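Side-chain contacts in glutaredoxin (Methanosarcina acetivorans, PDB 5CAX), which is a glutaredoxin-like methanoredoxin that reduces protein disulfides at the expense of coenzyme M, and is probably active in electron transfer: residues T41-D46 against Q94-L99; N62-V67 against V74-T79. All coordinates share one frame; numbering follows the deposited sequence.

Contact 1: residues T41-D46 against Q94-L99; sequences TDLGVD and QIREAL. With CD (cadmium ion), chain F.
Leu-43, at the end of helix 31-43, lays its two methyl branches obliquely over helix 92-99. Its CD2 lies 3.7 Å from Arg-96 NH1 and also meets the aliphatic CG of that arginine, approaching the guanidinium at a slant. Arg-96 reaches this place by a bend near its end: after an extended start, chi3 of 63° bends the chain so that both CG and NH1 come alongside the leucine methyl. The other branch, CD1, turns inward to Ile-95 CG2 at 4.2 Å, and that isoleucine rests further on Leu-39 and Leu-40 of helix 31-43.

Gly-44, with positive phi, closes the helix in a Schellman motif and redirects the chain, so that Val-45 faces the same helix a turn further on. Val-45 CG2 meets Leu-99 CD1 at 4.2 Å, and both residues also pack on Ile-22 of strand 22-26. Asp-46, beyond the interface, binds a cadmium ion through OD1 at 2.6 Å, with a water as a further ligand.

No hydrogen bond crosses between the segments; the end of helix 31-43 and the residue just after its Schellman turn meet helix 92-99 by van der Waals contact alone, with the guanidinium bordering the apolar patch and its charge not paired across it.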
loop_
_atom_site.group_PDB
_atom_site.type_symbol
_atom_site.label_atom_id
_atom_site.label_comp_id
_atom_site.label_asym_id
_atom_site.label_seq_id
_atom_site.Cartn_x
_atom_site.Cartn_y
_atom_site.Cartn_z
ATOM N N THR A 41 1.725 1.394 10.185
ATOM C CA THR A 41 1.175 2.072 11.355
ATOM C C THR A 41 2.148 2.031 12.541
ATOM O O THR A 41 2.310 3.025 13.261
ATOM C CB THR A 41 -0.187 1.479 11.733
ATOM O OG1 THR A 41 -1.165 1.987 10.813
ATOM C CG2 THR A 41 -0.597 1.897 13.132
ATOM N N ASP A 42 2.795 0.887 12.743
ATOM C CA ASP A 42 3.782 0.742 13.809
ATOM C C ASP A 42 4.986 1.664 13.556
ATOM O O ASP A 42 5.522 2.279 14.480
ATOM C CB ASP A 42 4.246 -0.715 13.916
ATOM C CG ASP A 42 3.208 -1.623 14.558
ATOM O OD1 ASP A 42 2.428 -1.149 15.419
ATOM O OD2 ASP A 42 3.163 -2.822 14.179
ATOM N N LEU A 43 5.397 1.776 12.295
ATOM C CA LEU A 43 6.496 2.673 11.937
ATOM C C LEU A 43 6.159 4.138 12.185
ATOM O O LEU A 43 7.047 4.984 12.264
ATOM C CB LEU A 43 6.897 2.478 10.476
ATOM C CG LEU A 43 7.453 1.081 10.202
ATOM C CD1 LEU A 43 7.520 0.813 8.709
ATOM C CD2 LEU A 43 8.809 0.902 10.867
ATOM N N GLY A 44 4.866 4.427 12.288
ATOM C CA GLY A 44 4.422 5.757 12.623
ATOM C C GLY A 44 4.618 6.712 11.475
ATOM O O GLY A 44 4.787 7.903 11.700
ATOM N N VAL A 45 4.666 6.174 10.258
ATOM C CA VAL A 45 4.807 6.995 9.060
ATOM C C VAL A 45 3.494 7.525 8.444
ATOM O O VAL A 45 2.388 7.047 8.697
ATOM C CB VAL A 45 5.580 6.241 7.962
ATOM C CG1 VAL A 45 6.967 5.849 8.463
ATOM C CG2 VAL A 45 4.778 5.038 7.463
ATOM N N ASP A 46 3.652 8.565 7.644
ATOM C CA ASP A 46 2.563 9.150 6.888
ATOM C C ASP A 46 2.332 8.322 5.619
ATOM O O ASP A 46 3.259 8.157 4.818
ATOM C CB ASP A 46 2.915 10.603 6.553
ATOM C CG ASP A 46 1.703 11.464 6.300
ATOM O OD1 ASP A 46 1.136 11.928 7.305
ATOM O OD2 ASP A 46 1.337 11.690 5.122
ATOM N N GLN A 94 12.718 -4.616 3.968
ATOM C CA GLN A 94 12.669 -3.892 2.714
ATOM C C GLN A 94 11.849 -2.616 2.840
ATOM O O GLN A 94 12.253 -1.564 2.360
ATOM C CB GLN A 94 12.111 -4.811 1.625
ATOM C CG GLN A 94 11.947 -4.194 0.246
ATOM C CD GLN A 94 11.820 -5.258 -0.823
ATOM O OE1 GLN A 94 12.423 -6.337 -0.707
ATOM N NE2 GLN A 94 10.950 -5.014 -1.813
ATOM N N ILE A 95 10.708 -2.700 3.508
ATOM C CA ILE A 95 9.898 -1.512 3.729
ATOM C C ILE A 95 10.602 -0.547 4.697
ATOM O O ILE A 95 10.676 0.658 4.450
ATOM C CB ILE A 95 8.502 -1.877 4.273
ATOM C CG1 ILE A 95 7.698 -2.624 3.200
ATOM C CG2 ILE A 95 7.777 -0.617 4.777
ATOM C CD1 ILE A 95 6.471 -3.312 3.727
ATOM N N ARG A 96 11.111 -1.091 5.798
ATOM C CA ARG A 96 11.836 -0.307 6.788
ATOM C C ARG A 96 13.011 0.426 6.141
ATOM O O ARG A 96 13.217 1.621 6.359
ATOM C CB ARG A 96 12.322 -1.208 7.924
ATOM C CG ARG A 96 11.212 -1.635 8.875
ATOM C CD ARG A 96 11.745 -2.494 9.994
ATOM N NE ARG A 96 12.678 -1.726 10.794
ATOM C CZ ARG A 96 12.378 -1.209 11.978
ATOM N NH1 ARG A 96 11.168 -1.413 12.498
ATOM N NH2 ARG A 96 13.290 -0.502 12.642
ATOM N N GLU A 97 13.787 -0.302 5.352
ATOM C CA GLU A 97 14.966 0.270 4.726
ATOM C C GLU A 97 14.551 1.376 3.770
ATOM O O GLU A 97 15.199 2.418 3.705
ATOM C CB GLU A 97 15.761 -0.810 3.979
ATOM C CG GLU A 97 16.668 -1.676 4.867
ATOM C CD GLU A 97 17.365 -2.784 4.085
ATOM O OE1 GLU A 97 17.002 -2.984 2.903
ATOM O OE2 GLU A 97 18.255 -3.462 4.654
ATOM N N ALA A 98 13.454 1.158 3.050
ATOM C CA ALA A 98 12.993 2.112 2.043
ATOM C C ALA A 98 12.367 3.374 2.637
ATOM O O ALA A 98 12.230 4.387 1.953
ATOM C CB ALA A 98 12.018 1.437 1.092
ATOM N N LEU A 99 12.003 3.332 3.908
ATOM C CA LEU A 99 11.417 4.504 4.539
ATOM C C LEU A 99 12.368 5.055 5.593
ATOM O O LEU A 99 12.053 6.026 6.279
ATOM C CB LEU A 99 10.058 4.178 5.162
ATOM C CG LEU A 99 9.011 3.611 4.207
ATOM C CD1 LEU A 99 7.725 3.303 4.952
ATOM C CD2 LEU A 99 8.760 4.572 3.088
HETATM CD CD CD F . -0.856 13.205 6.256
HETATM O O HOH W 1 0.323 14.686 4.448
#

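Contact 2: residues N62-V67 against V74-T79. With CD (cadmium ion), chain G.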
loop_
_atom_site.group_PDB
_atom_site.type_symbol
_atom_site.label_atom_id
_atom_site.label_comp_id
_atom_site.label_asym_id
_atom_site.label_seq_id
_atom_site.Cartn_x
_atom_site.Cartn_y
_atom_site.Cartn_z
ATOM N N ASN A 62 -10.251 0.305 -11.201
ATOM C CA ASN A 62 -9.218 1.323 -11.361
ATOM C C ASN A 62 -7.989 0.982 -10.532
ATOM O O ASN A 62 -6.864 0.973 -11.034
ATOM C CB ASN A 62 -9.744 2.698 -10.953
ATOM C CG ASN A 62 -10.811 3.221 -11.892
ATOM O OD1 ASN A 62 -10.884 2.817 -13.056
ATOM N ND2 ASN A 62 -11.667 4.106 -11.383
ATOM N N ALA A 63 -8.225 0.645 -9.268
ATOM C CA ALA A 63 -7.154 0.334 -8.321
ATOM C C ALA A 63 -6.330 -0.869 -8.801
ATOM O O ALA A 63 -5.111 -0.912 -8.625
ATOM C CB ALA A 63 -7.737 0.086 -6.925
ATOM N N ILE A 64 -6.998 -1.845 -9.408
ATOM C CA ILE A 64 -6.319 -3.018 -9.943
ATOM C C ILE A 64 -5.324 -2.652 -11.053
ATOM O O ILE A 64 -4.197 -3.174 -11.093
ATOM C CB ILE A 64 -7.334 -4.035 -10.496
ATOM C CG1 ILE A 64 -8.054 -4.744 -9.354
ATOM C CG2 ILE A 64 -6.645 -5.060 -11.371
ATOM C CD1 ILE A 64 -7.119 -5.371 -8.390
ATOM N N LYS A 65 -5.755 -1.751 -11.939
ATOM C CA LYS A 65 -4.965 -1.277 -13.076
ATOM C C LYS A 65 -3.738 -0.482 -12.635
ATOM O O LYS A 65 -2.696 -0.516 -13.282
ATOM C CB LYS A 65 -5.840 -0.425 -13.998
ATOM C CG LYS A 65 -5.581 -0.625 -15.476
ATOM C CD LYS A 65 -6.874 -0.952 -16.209
ATOM C CE LYS A 65 -7.925 0.111 -15.937
ATOM N NZ LYS A 65 -9.108 -0.011 -16.826
ATOM N N GLN A 66 -3.874 0.257 -11.545
ATOM C CA GLN A 66 -2.742 0.966 -10.983
ATOM C C GLN A 66 -1.721 -0.018 -10.414
ATOM O O GLN A 66 -0.520 0.114 -10.642
ATOM C CB GLN A 66 -3.232 1.958 -9.911
ATOM C CG GLN A 66 -2.210 2.453 -8.865
ATOM C CD GLN A 66 -1.285 3.543 -9.364
ATOM O OE1 GLN A 66 -1.129 3.758 -10.581
ATOM N NE2 GLN A 66 -0.688 4.274 -8.418
ATOM N N VAL A 67 -2.204 -0.986 -9.649
ATOM C CA VAL A 67 -1.326 -1.992 -9.057
ATOM C C VAL A 67 -0.493 -2.713 -10.122
ATOM O O VAL A 67 0.700 -2.928 -9.932
ATOM C CB VAL A 67 -2.134 -3.018 -8.212
ATOM C CG1 VAL A 67 -1.319 -4.259 -7.935
ATOM C CG2 VAL A 67 -2.578 -2.385 -6.893
ATOM N N VAL A 74 0.006 -8.476 -10.125
ATOM C CA VAL A 74 -1.155 -7.901 -9.452
ATOM C C VAL A 74 -1.422 -8.707 -8.188
ATOM O O VAL A 74 -2.505 -9.262 -8.001
ATOM C CB VAL A 74 -2.415 -7.846 -10.356
ATOM C CG1 VAL A 74 -3.418 -6.847 -9.784
ATOM C CG2 VAL A 74 -2.040 -7.427 -11.775
ATOM N N SER A 75 -0.395 -8.877 -7.371
ATOM C CA SER A 75 -0.605 -9.574 -6.111
ATOM C C SER A 75 -0.666 -8.524 -5.014
ATOM O O SER A 75 -0.214 -7.393 -5.200
ATOM C CB SER A 75 0.505 -10.597 -5.830
ATOM O OG SER A 75 1.729 -9.941 -5.572
ATOM N N PHE A 76 -1.218 -8.887 -3.868
ATOM C CA PHE A 76 -1.325 -7.924 -2.775
ATOM C C PHE A 76 -0.661 -8.571 -1.570
ATOM O O PHE A 76 -0.817 -9.781 -1.380
ATOM C CB PHE A 76 -2.786 -7.554 -2.506
ATOM C CG PHE A 76 -3.502 -7.014 -3.717
ATOM C CD1 PHE A 76 -3.434 -5.665 -4.044
ATOM C CD2 PHE A 76 -4.230 -7.862 -4.547
ATOM C CE1 PHE A 76 -4.076 -5.161 -5.166
ATOM C CE2 PHE A 76 -4.875 -7.367 -5.675
ATOM C CZ PHE A 76 -4.799 -6.013 -5.982
ATOM N N PRO A 77 0.052 -7.777 -0.743
ATOM C CA PRO A 77 0.149 -6.309 -0.871
ATOM C C PRO A 77 1.147 -5.731 -1.902
ATOM O O PRO A 77 2.244 -6.239 -2.167
ATOM C CB PRO A 77 0.565 -5.887 0.539
ATOM C CG PRO A 77 1.388 -7.070 1.052
ATOM C CD PRO A 77 0.756 -8.283 0.454
ATOM N N THR A 78 0.737 -4.612 -2.474
ATOM C CA THR A 78 1.639 -3.813 -3.286
ATOM C C THR A 78 1.725 -2.396 -2.699
ATOM O O THR A 78 0.736 -1.669 -2.677
ATOM C CB THR A 78 1.188 -3.813 -4.769
ATOM O OG1 THR A 78 1.124 -5.175 -5.230
ATOM C CG2 THR A 78 2.170 -3.036 -5.653
ATOM N N THR A 79 2.889 -2.054 -2.142
ATOM C CA THR A 79 3.150 -0.697 -1.662
ATOM C C THR A 79 3.931 0.177 -2.660
ATOM O O THR A 79 5.056 -0.139 -3.039
ATOM C CB THR A 79 3.907 -0.693 -0.364
ATOM O OG1 THR A 79 3.234 -1.548 0.570
ATOM C CG2 THR A 79 3.971 0.758 0.169
HETATM CD CD CD G . -2.430 -10.374 0.585
#
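The ring of Phe-76 meets two side chains of helix 57-70. Ile-64 CD1 comes to the ring edge, near the ring plane, 3.4 Å from Phe-76 CZ, the two side chains crossing at about a right angle. Val-67 CG2 approaches Phe-76 CE1 obliquely at 3.6 Å. With chi1 of -56°, the Phe-76 ring stands opposite its own carbonyl carbon across the side-chain bond and reaches toward the helix, while Phe-76 O binds a cadmium ion at 2.6 Å together with Cys-30 SG.

Val-67 divides its contacts between its two methyls. CG1, trans to the backbone N (chi1 164°), fits between Val-74 CG1 and Thr-78 OG1, each 3.8 Å from it. The same Val-74 CG1 touches Ile-64 CG2 at 4.0 Å, so Val-74 touches two residues one turn apart on the helix, Ile-64 and Val-67. Thr-78 OG1 donates to Ser-75 O at 2.6 Å, with a C=O...O angle of 168°; this bond ties the turn together across the cis peptide before Pro-77, and OG1 also bonds to Asn-71 ND2.

The segment 74-79 runs from the loop after helix 57-70 into strand 78-81, whose Thr-78 pairs with Tyr-25 of strand 22-26. Val-67 rests on that tyrosine too, while Phe-76 and Pro-77 lean on Cys-33 of helix 31-43, the cis-proline being a hallmark of the thioredoxin fold.

Both contacts are apolar and lack cross-segment hydrogen bonds, but they lie on opposite sides of the chain's centre, their own centres about 19 Å apart. Contact 1 joins the end of one helix, and the loop that follows it, to the last helix and is mostly buried, with a charged side chain at its border; contact 2 sets a helix against the loop leading into a central strand, is only partly buried, and covers more surface. Along the chain, 62-67 and 74-79 fall inside the long loop closed by 41-46 and 94-99. Helix 31-43 connects them: its end packs in contact 1, while Cys-33 near its start touches contact 2. Cadmium binds a carboxylate in one and a backbone carbonyl beside the cysteine pair in the other.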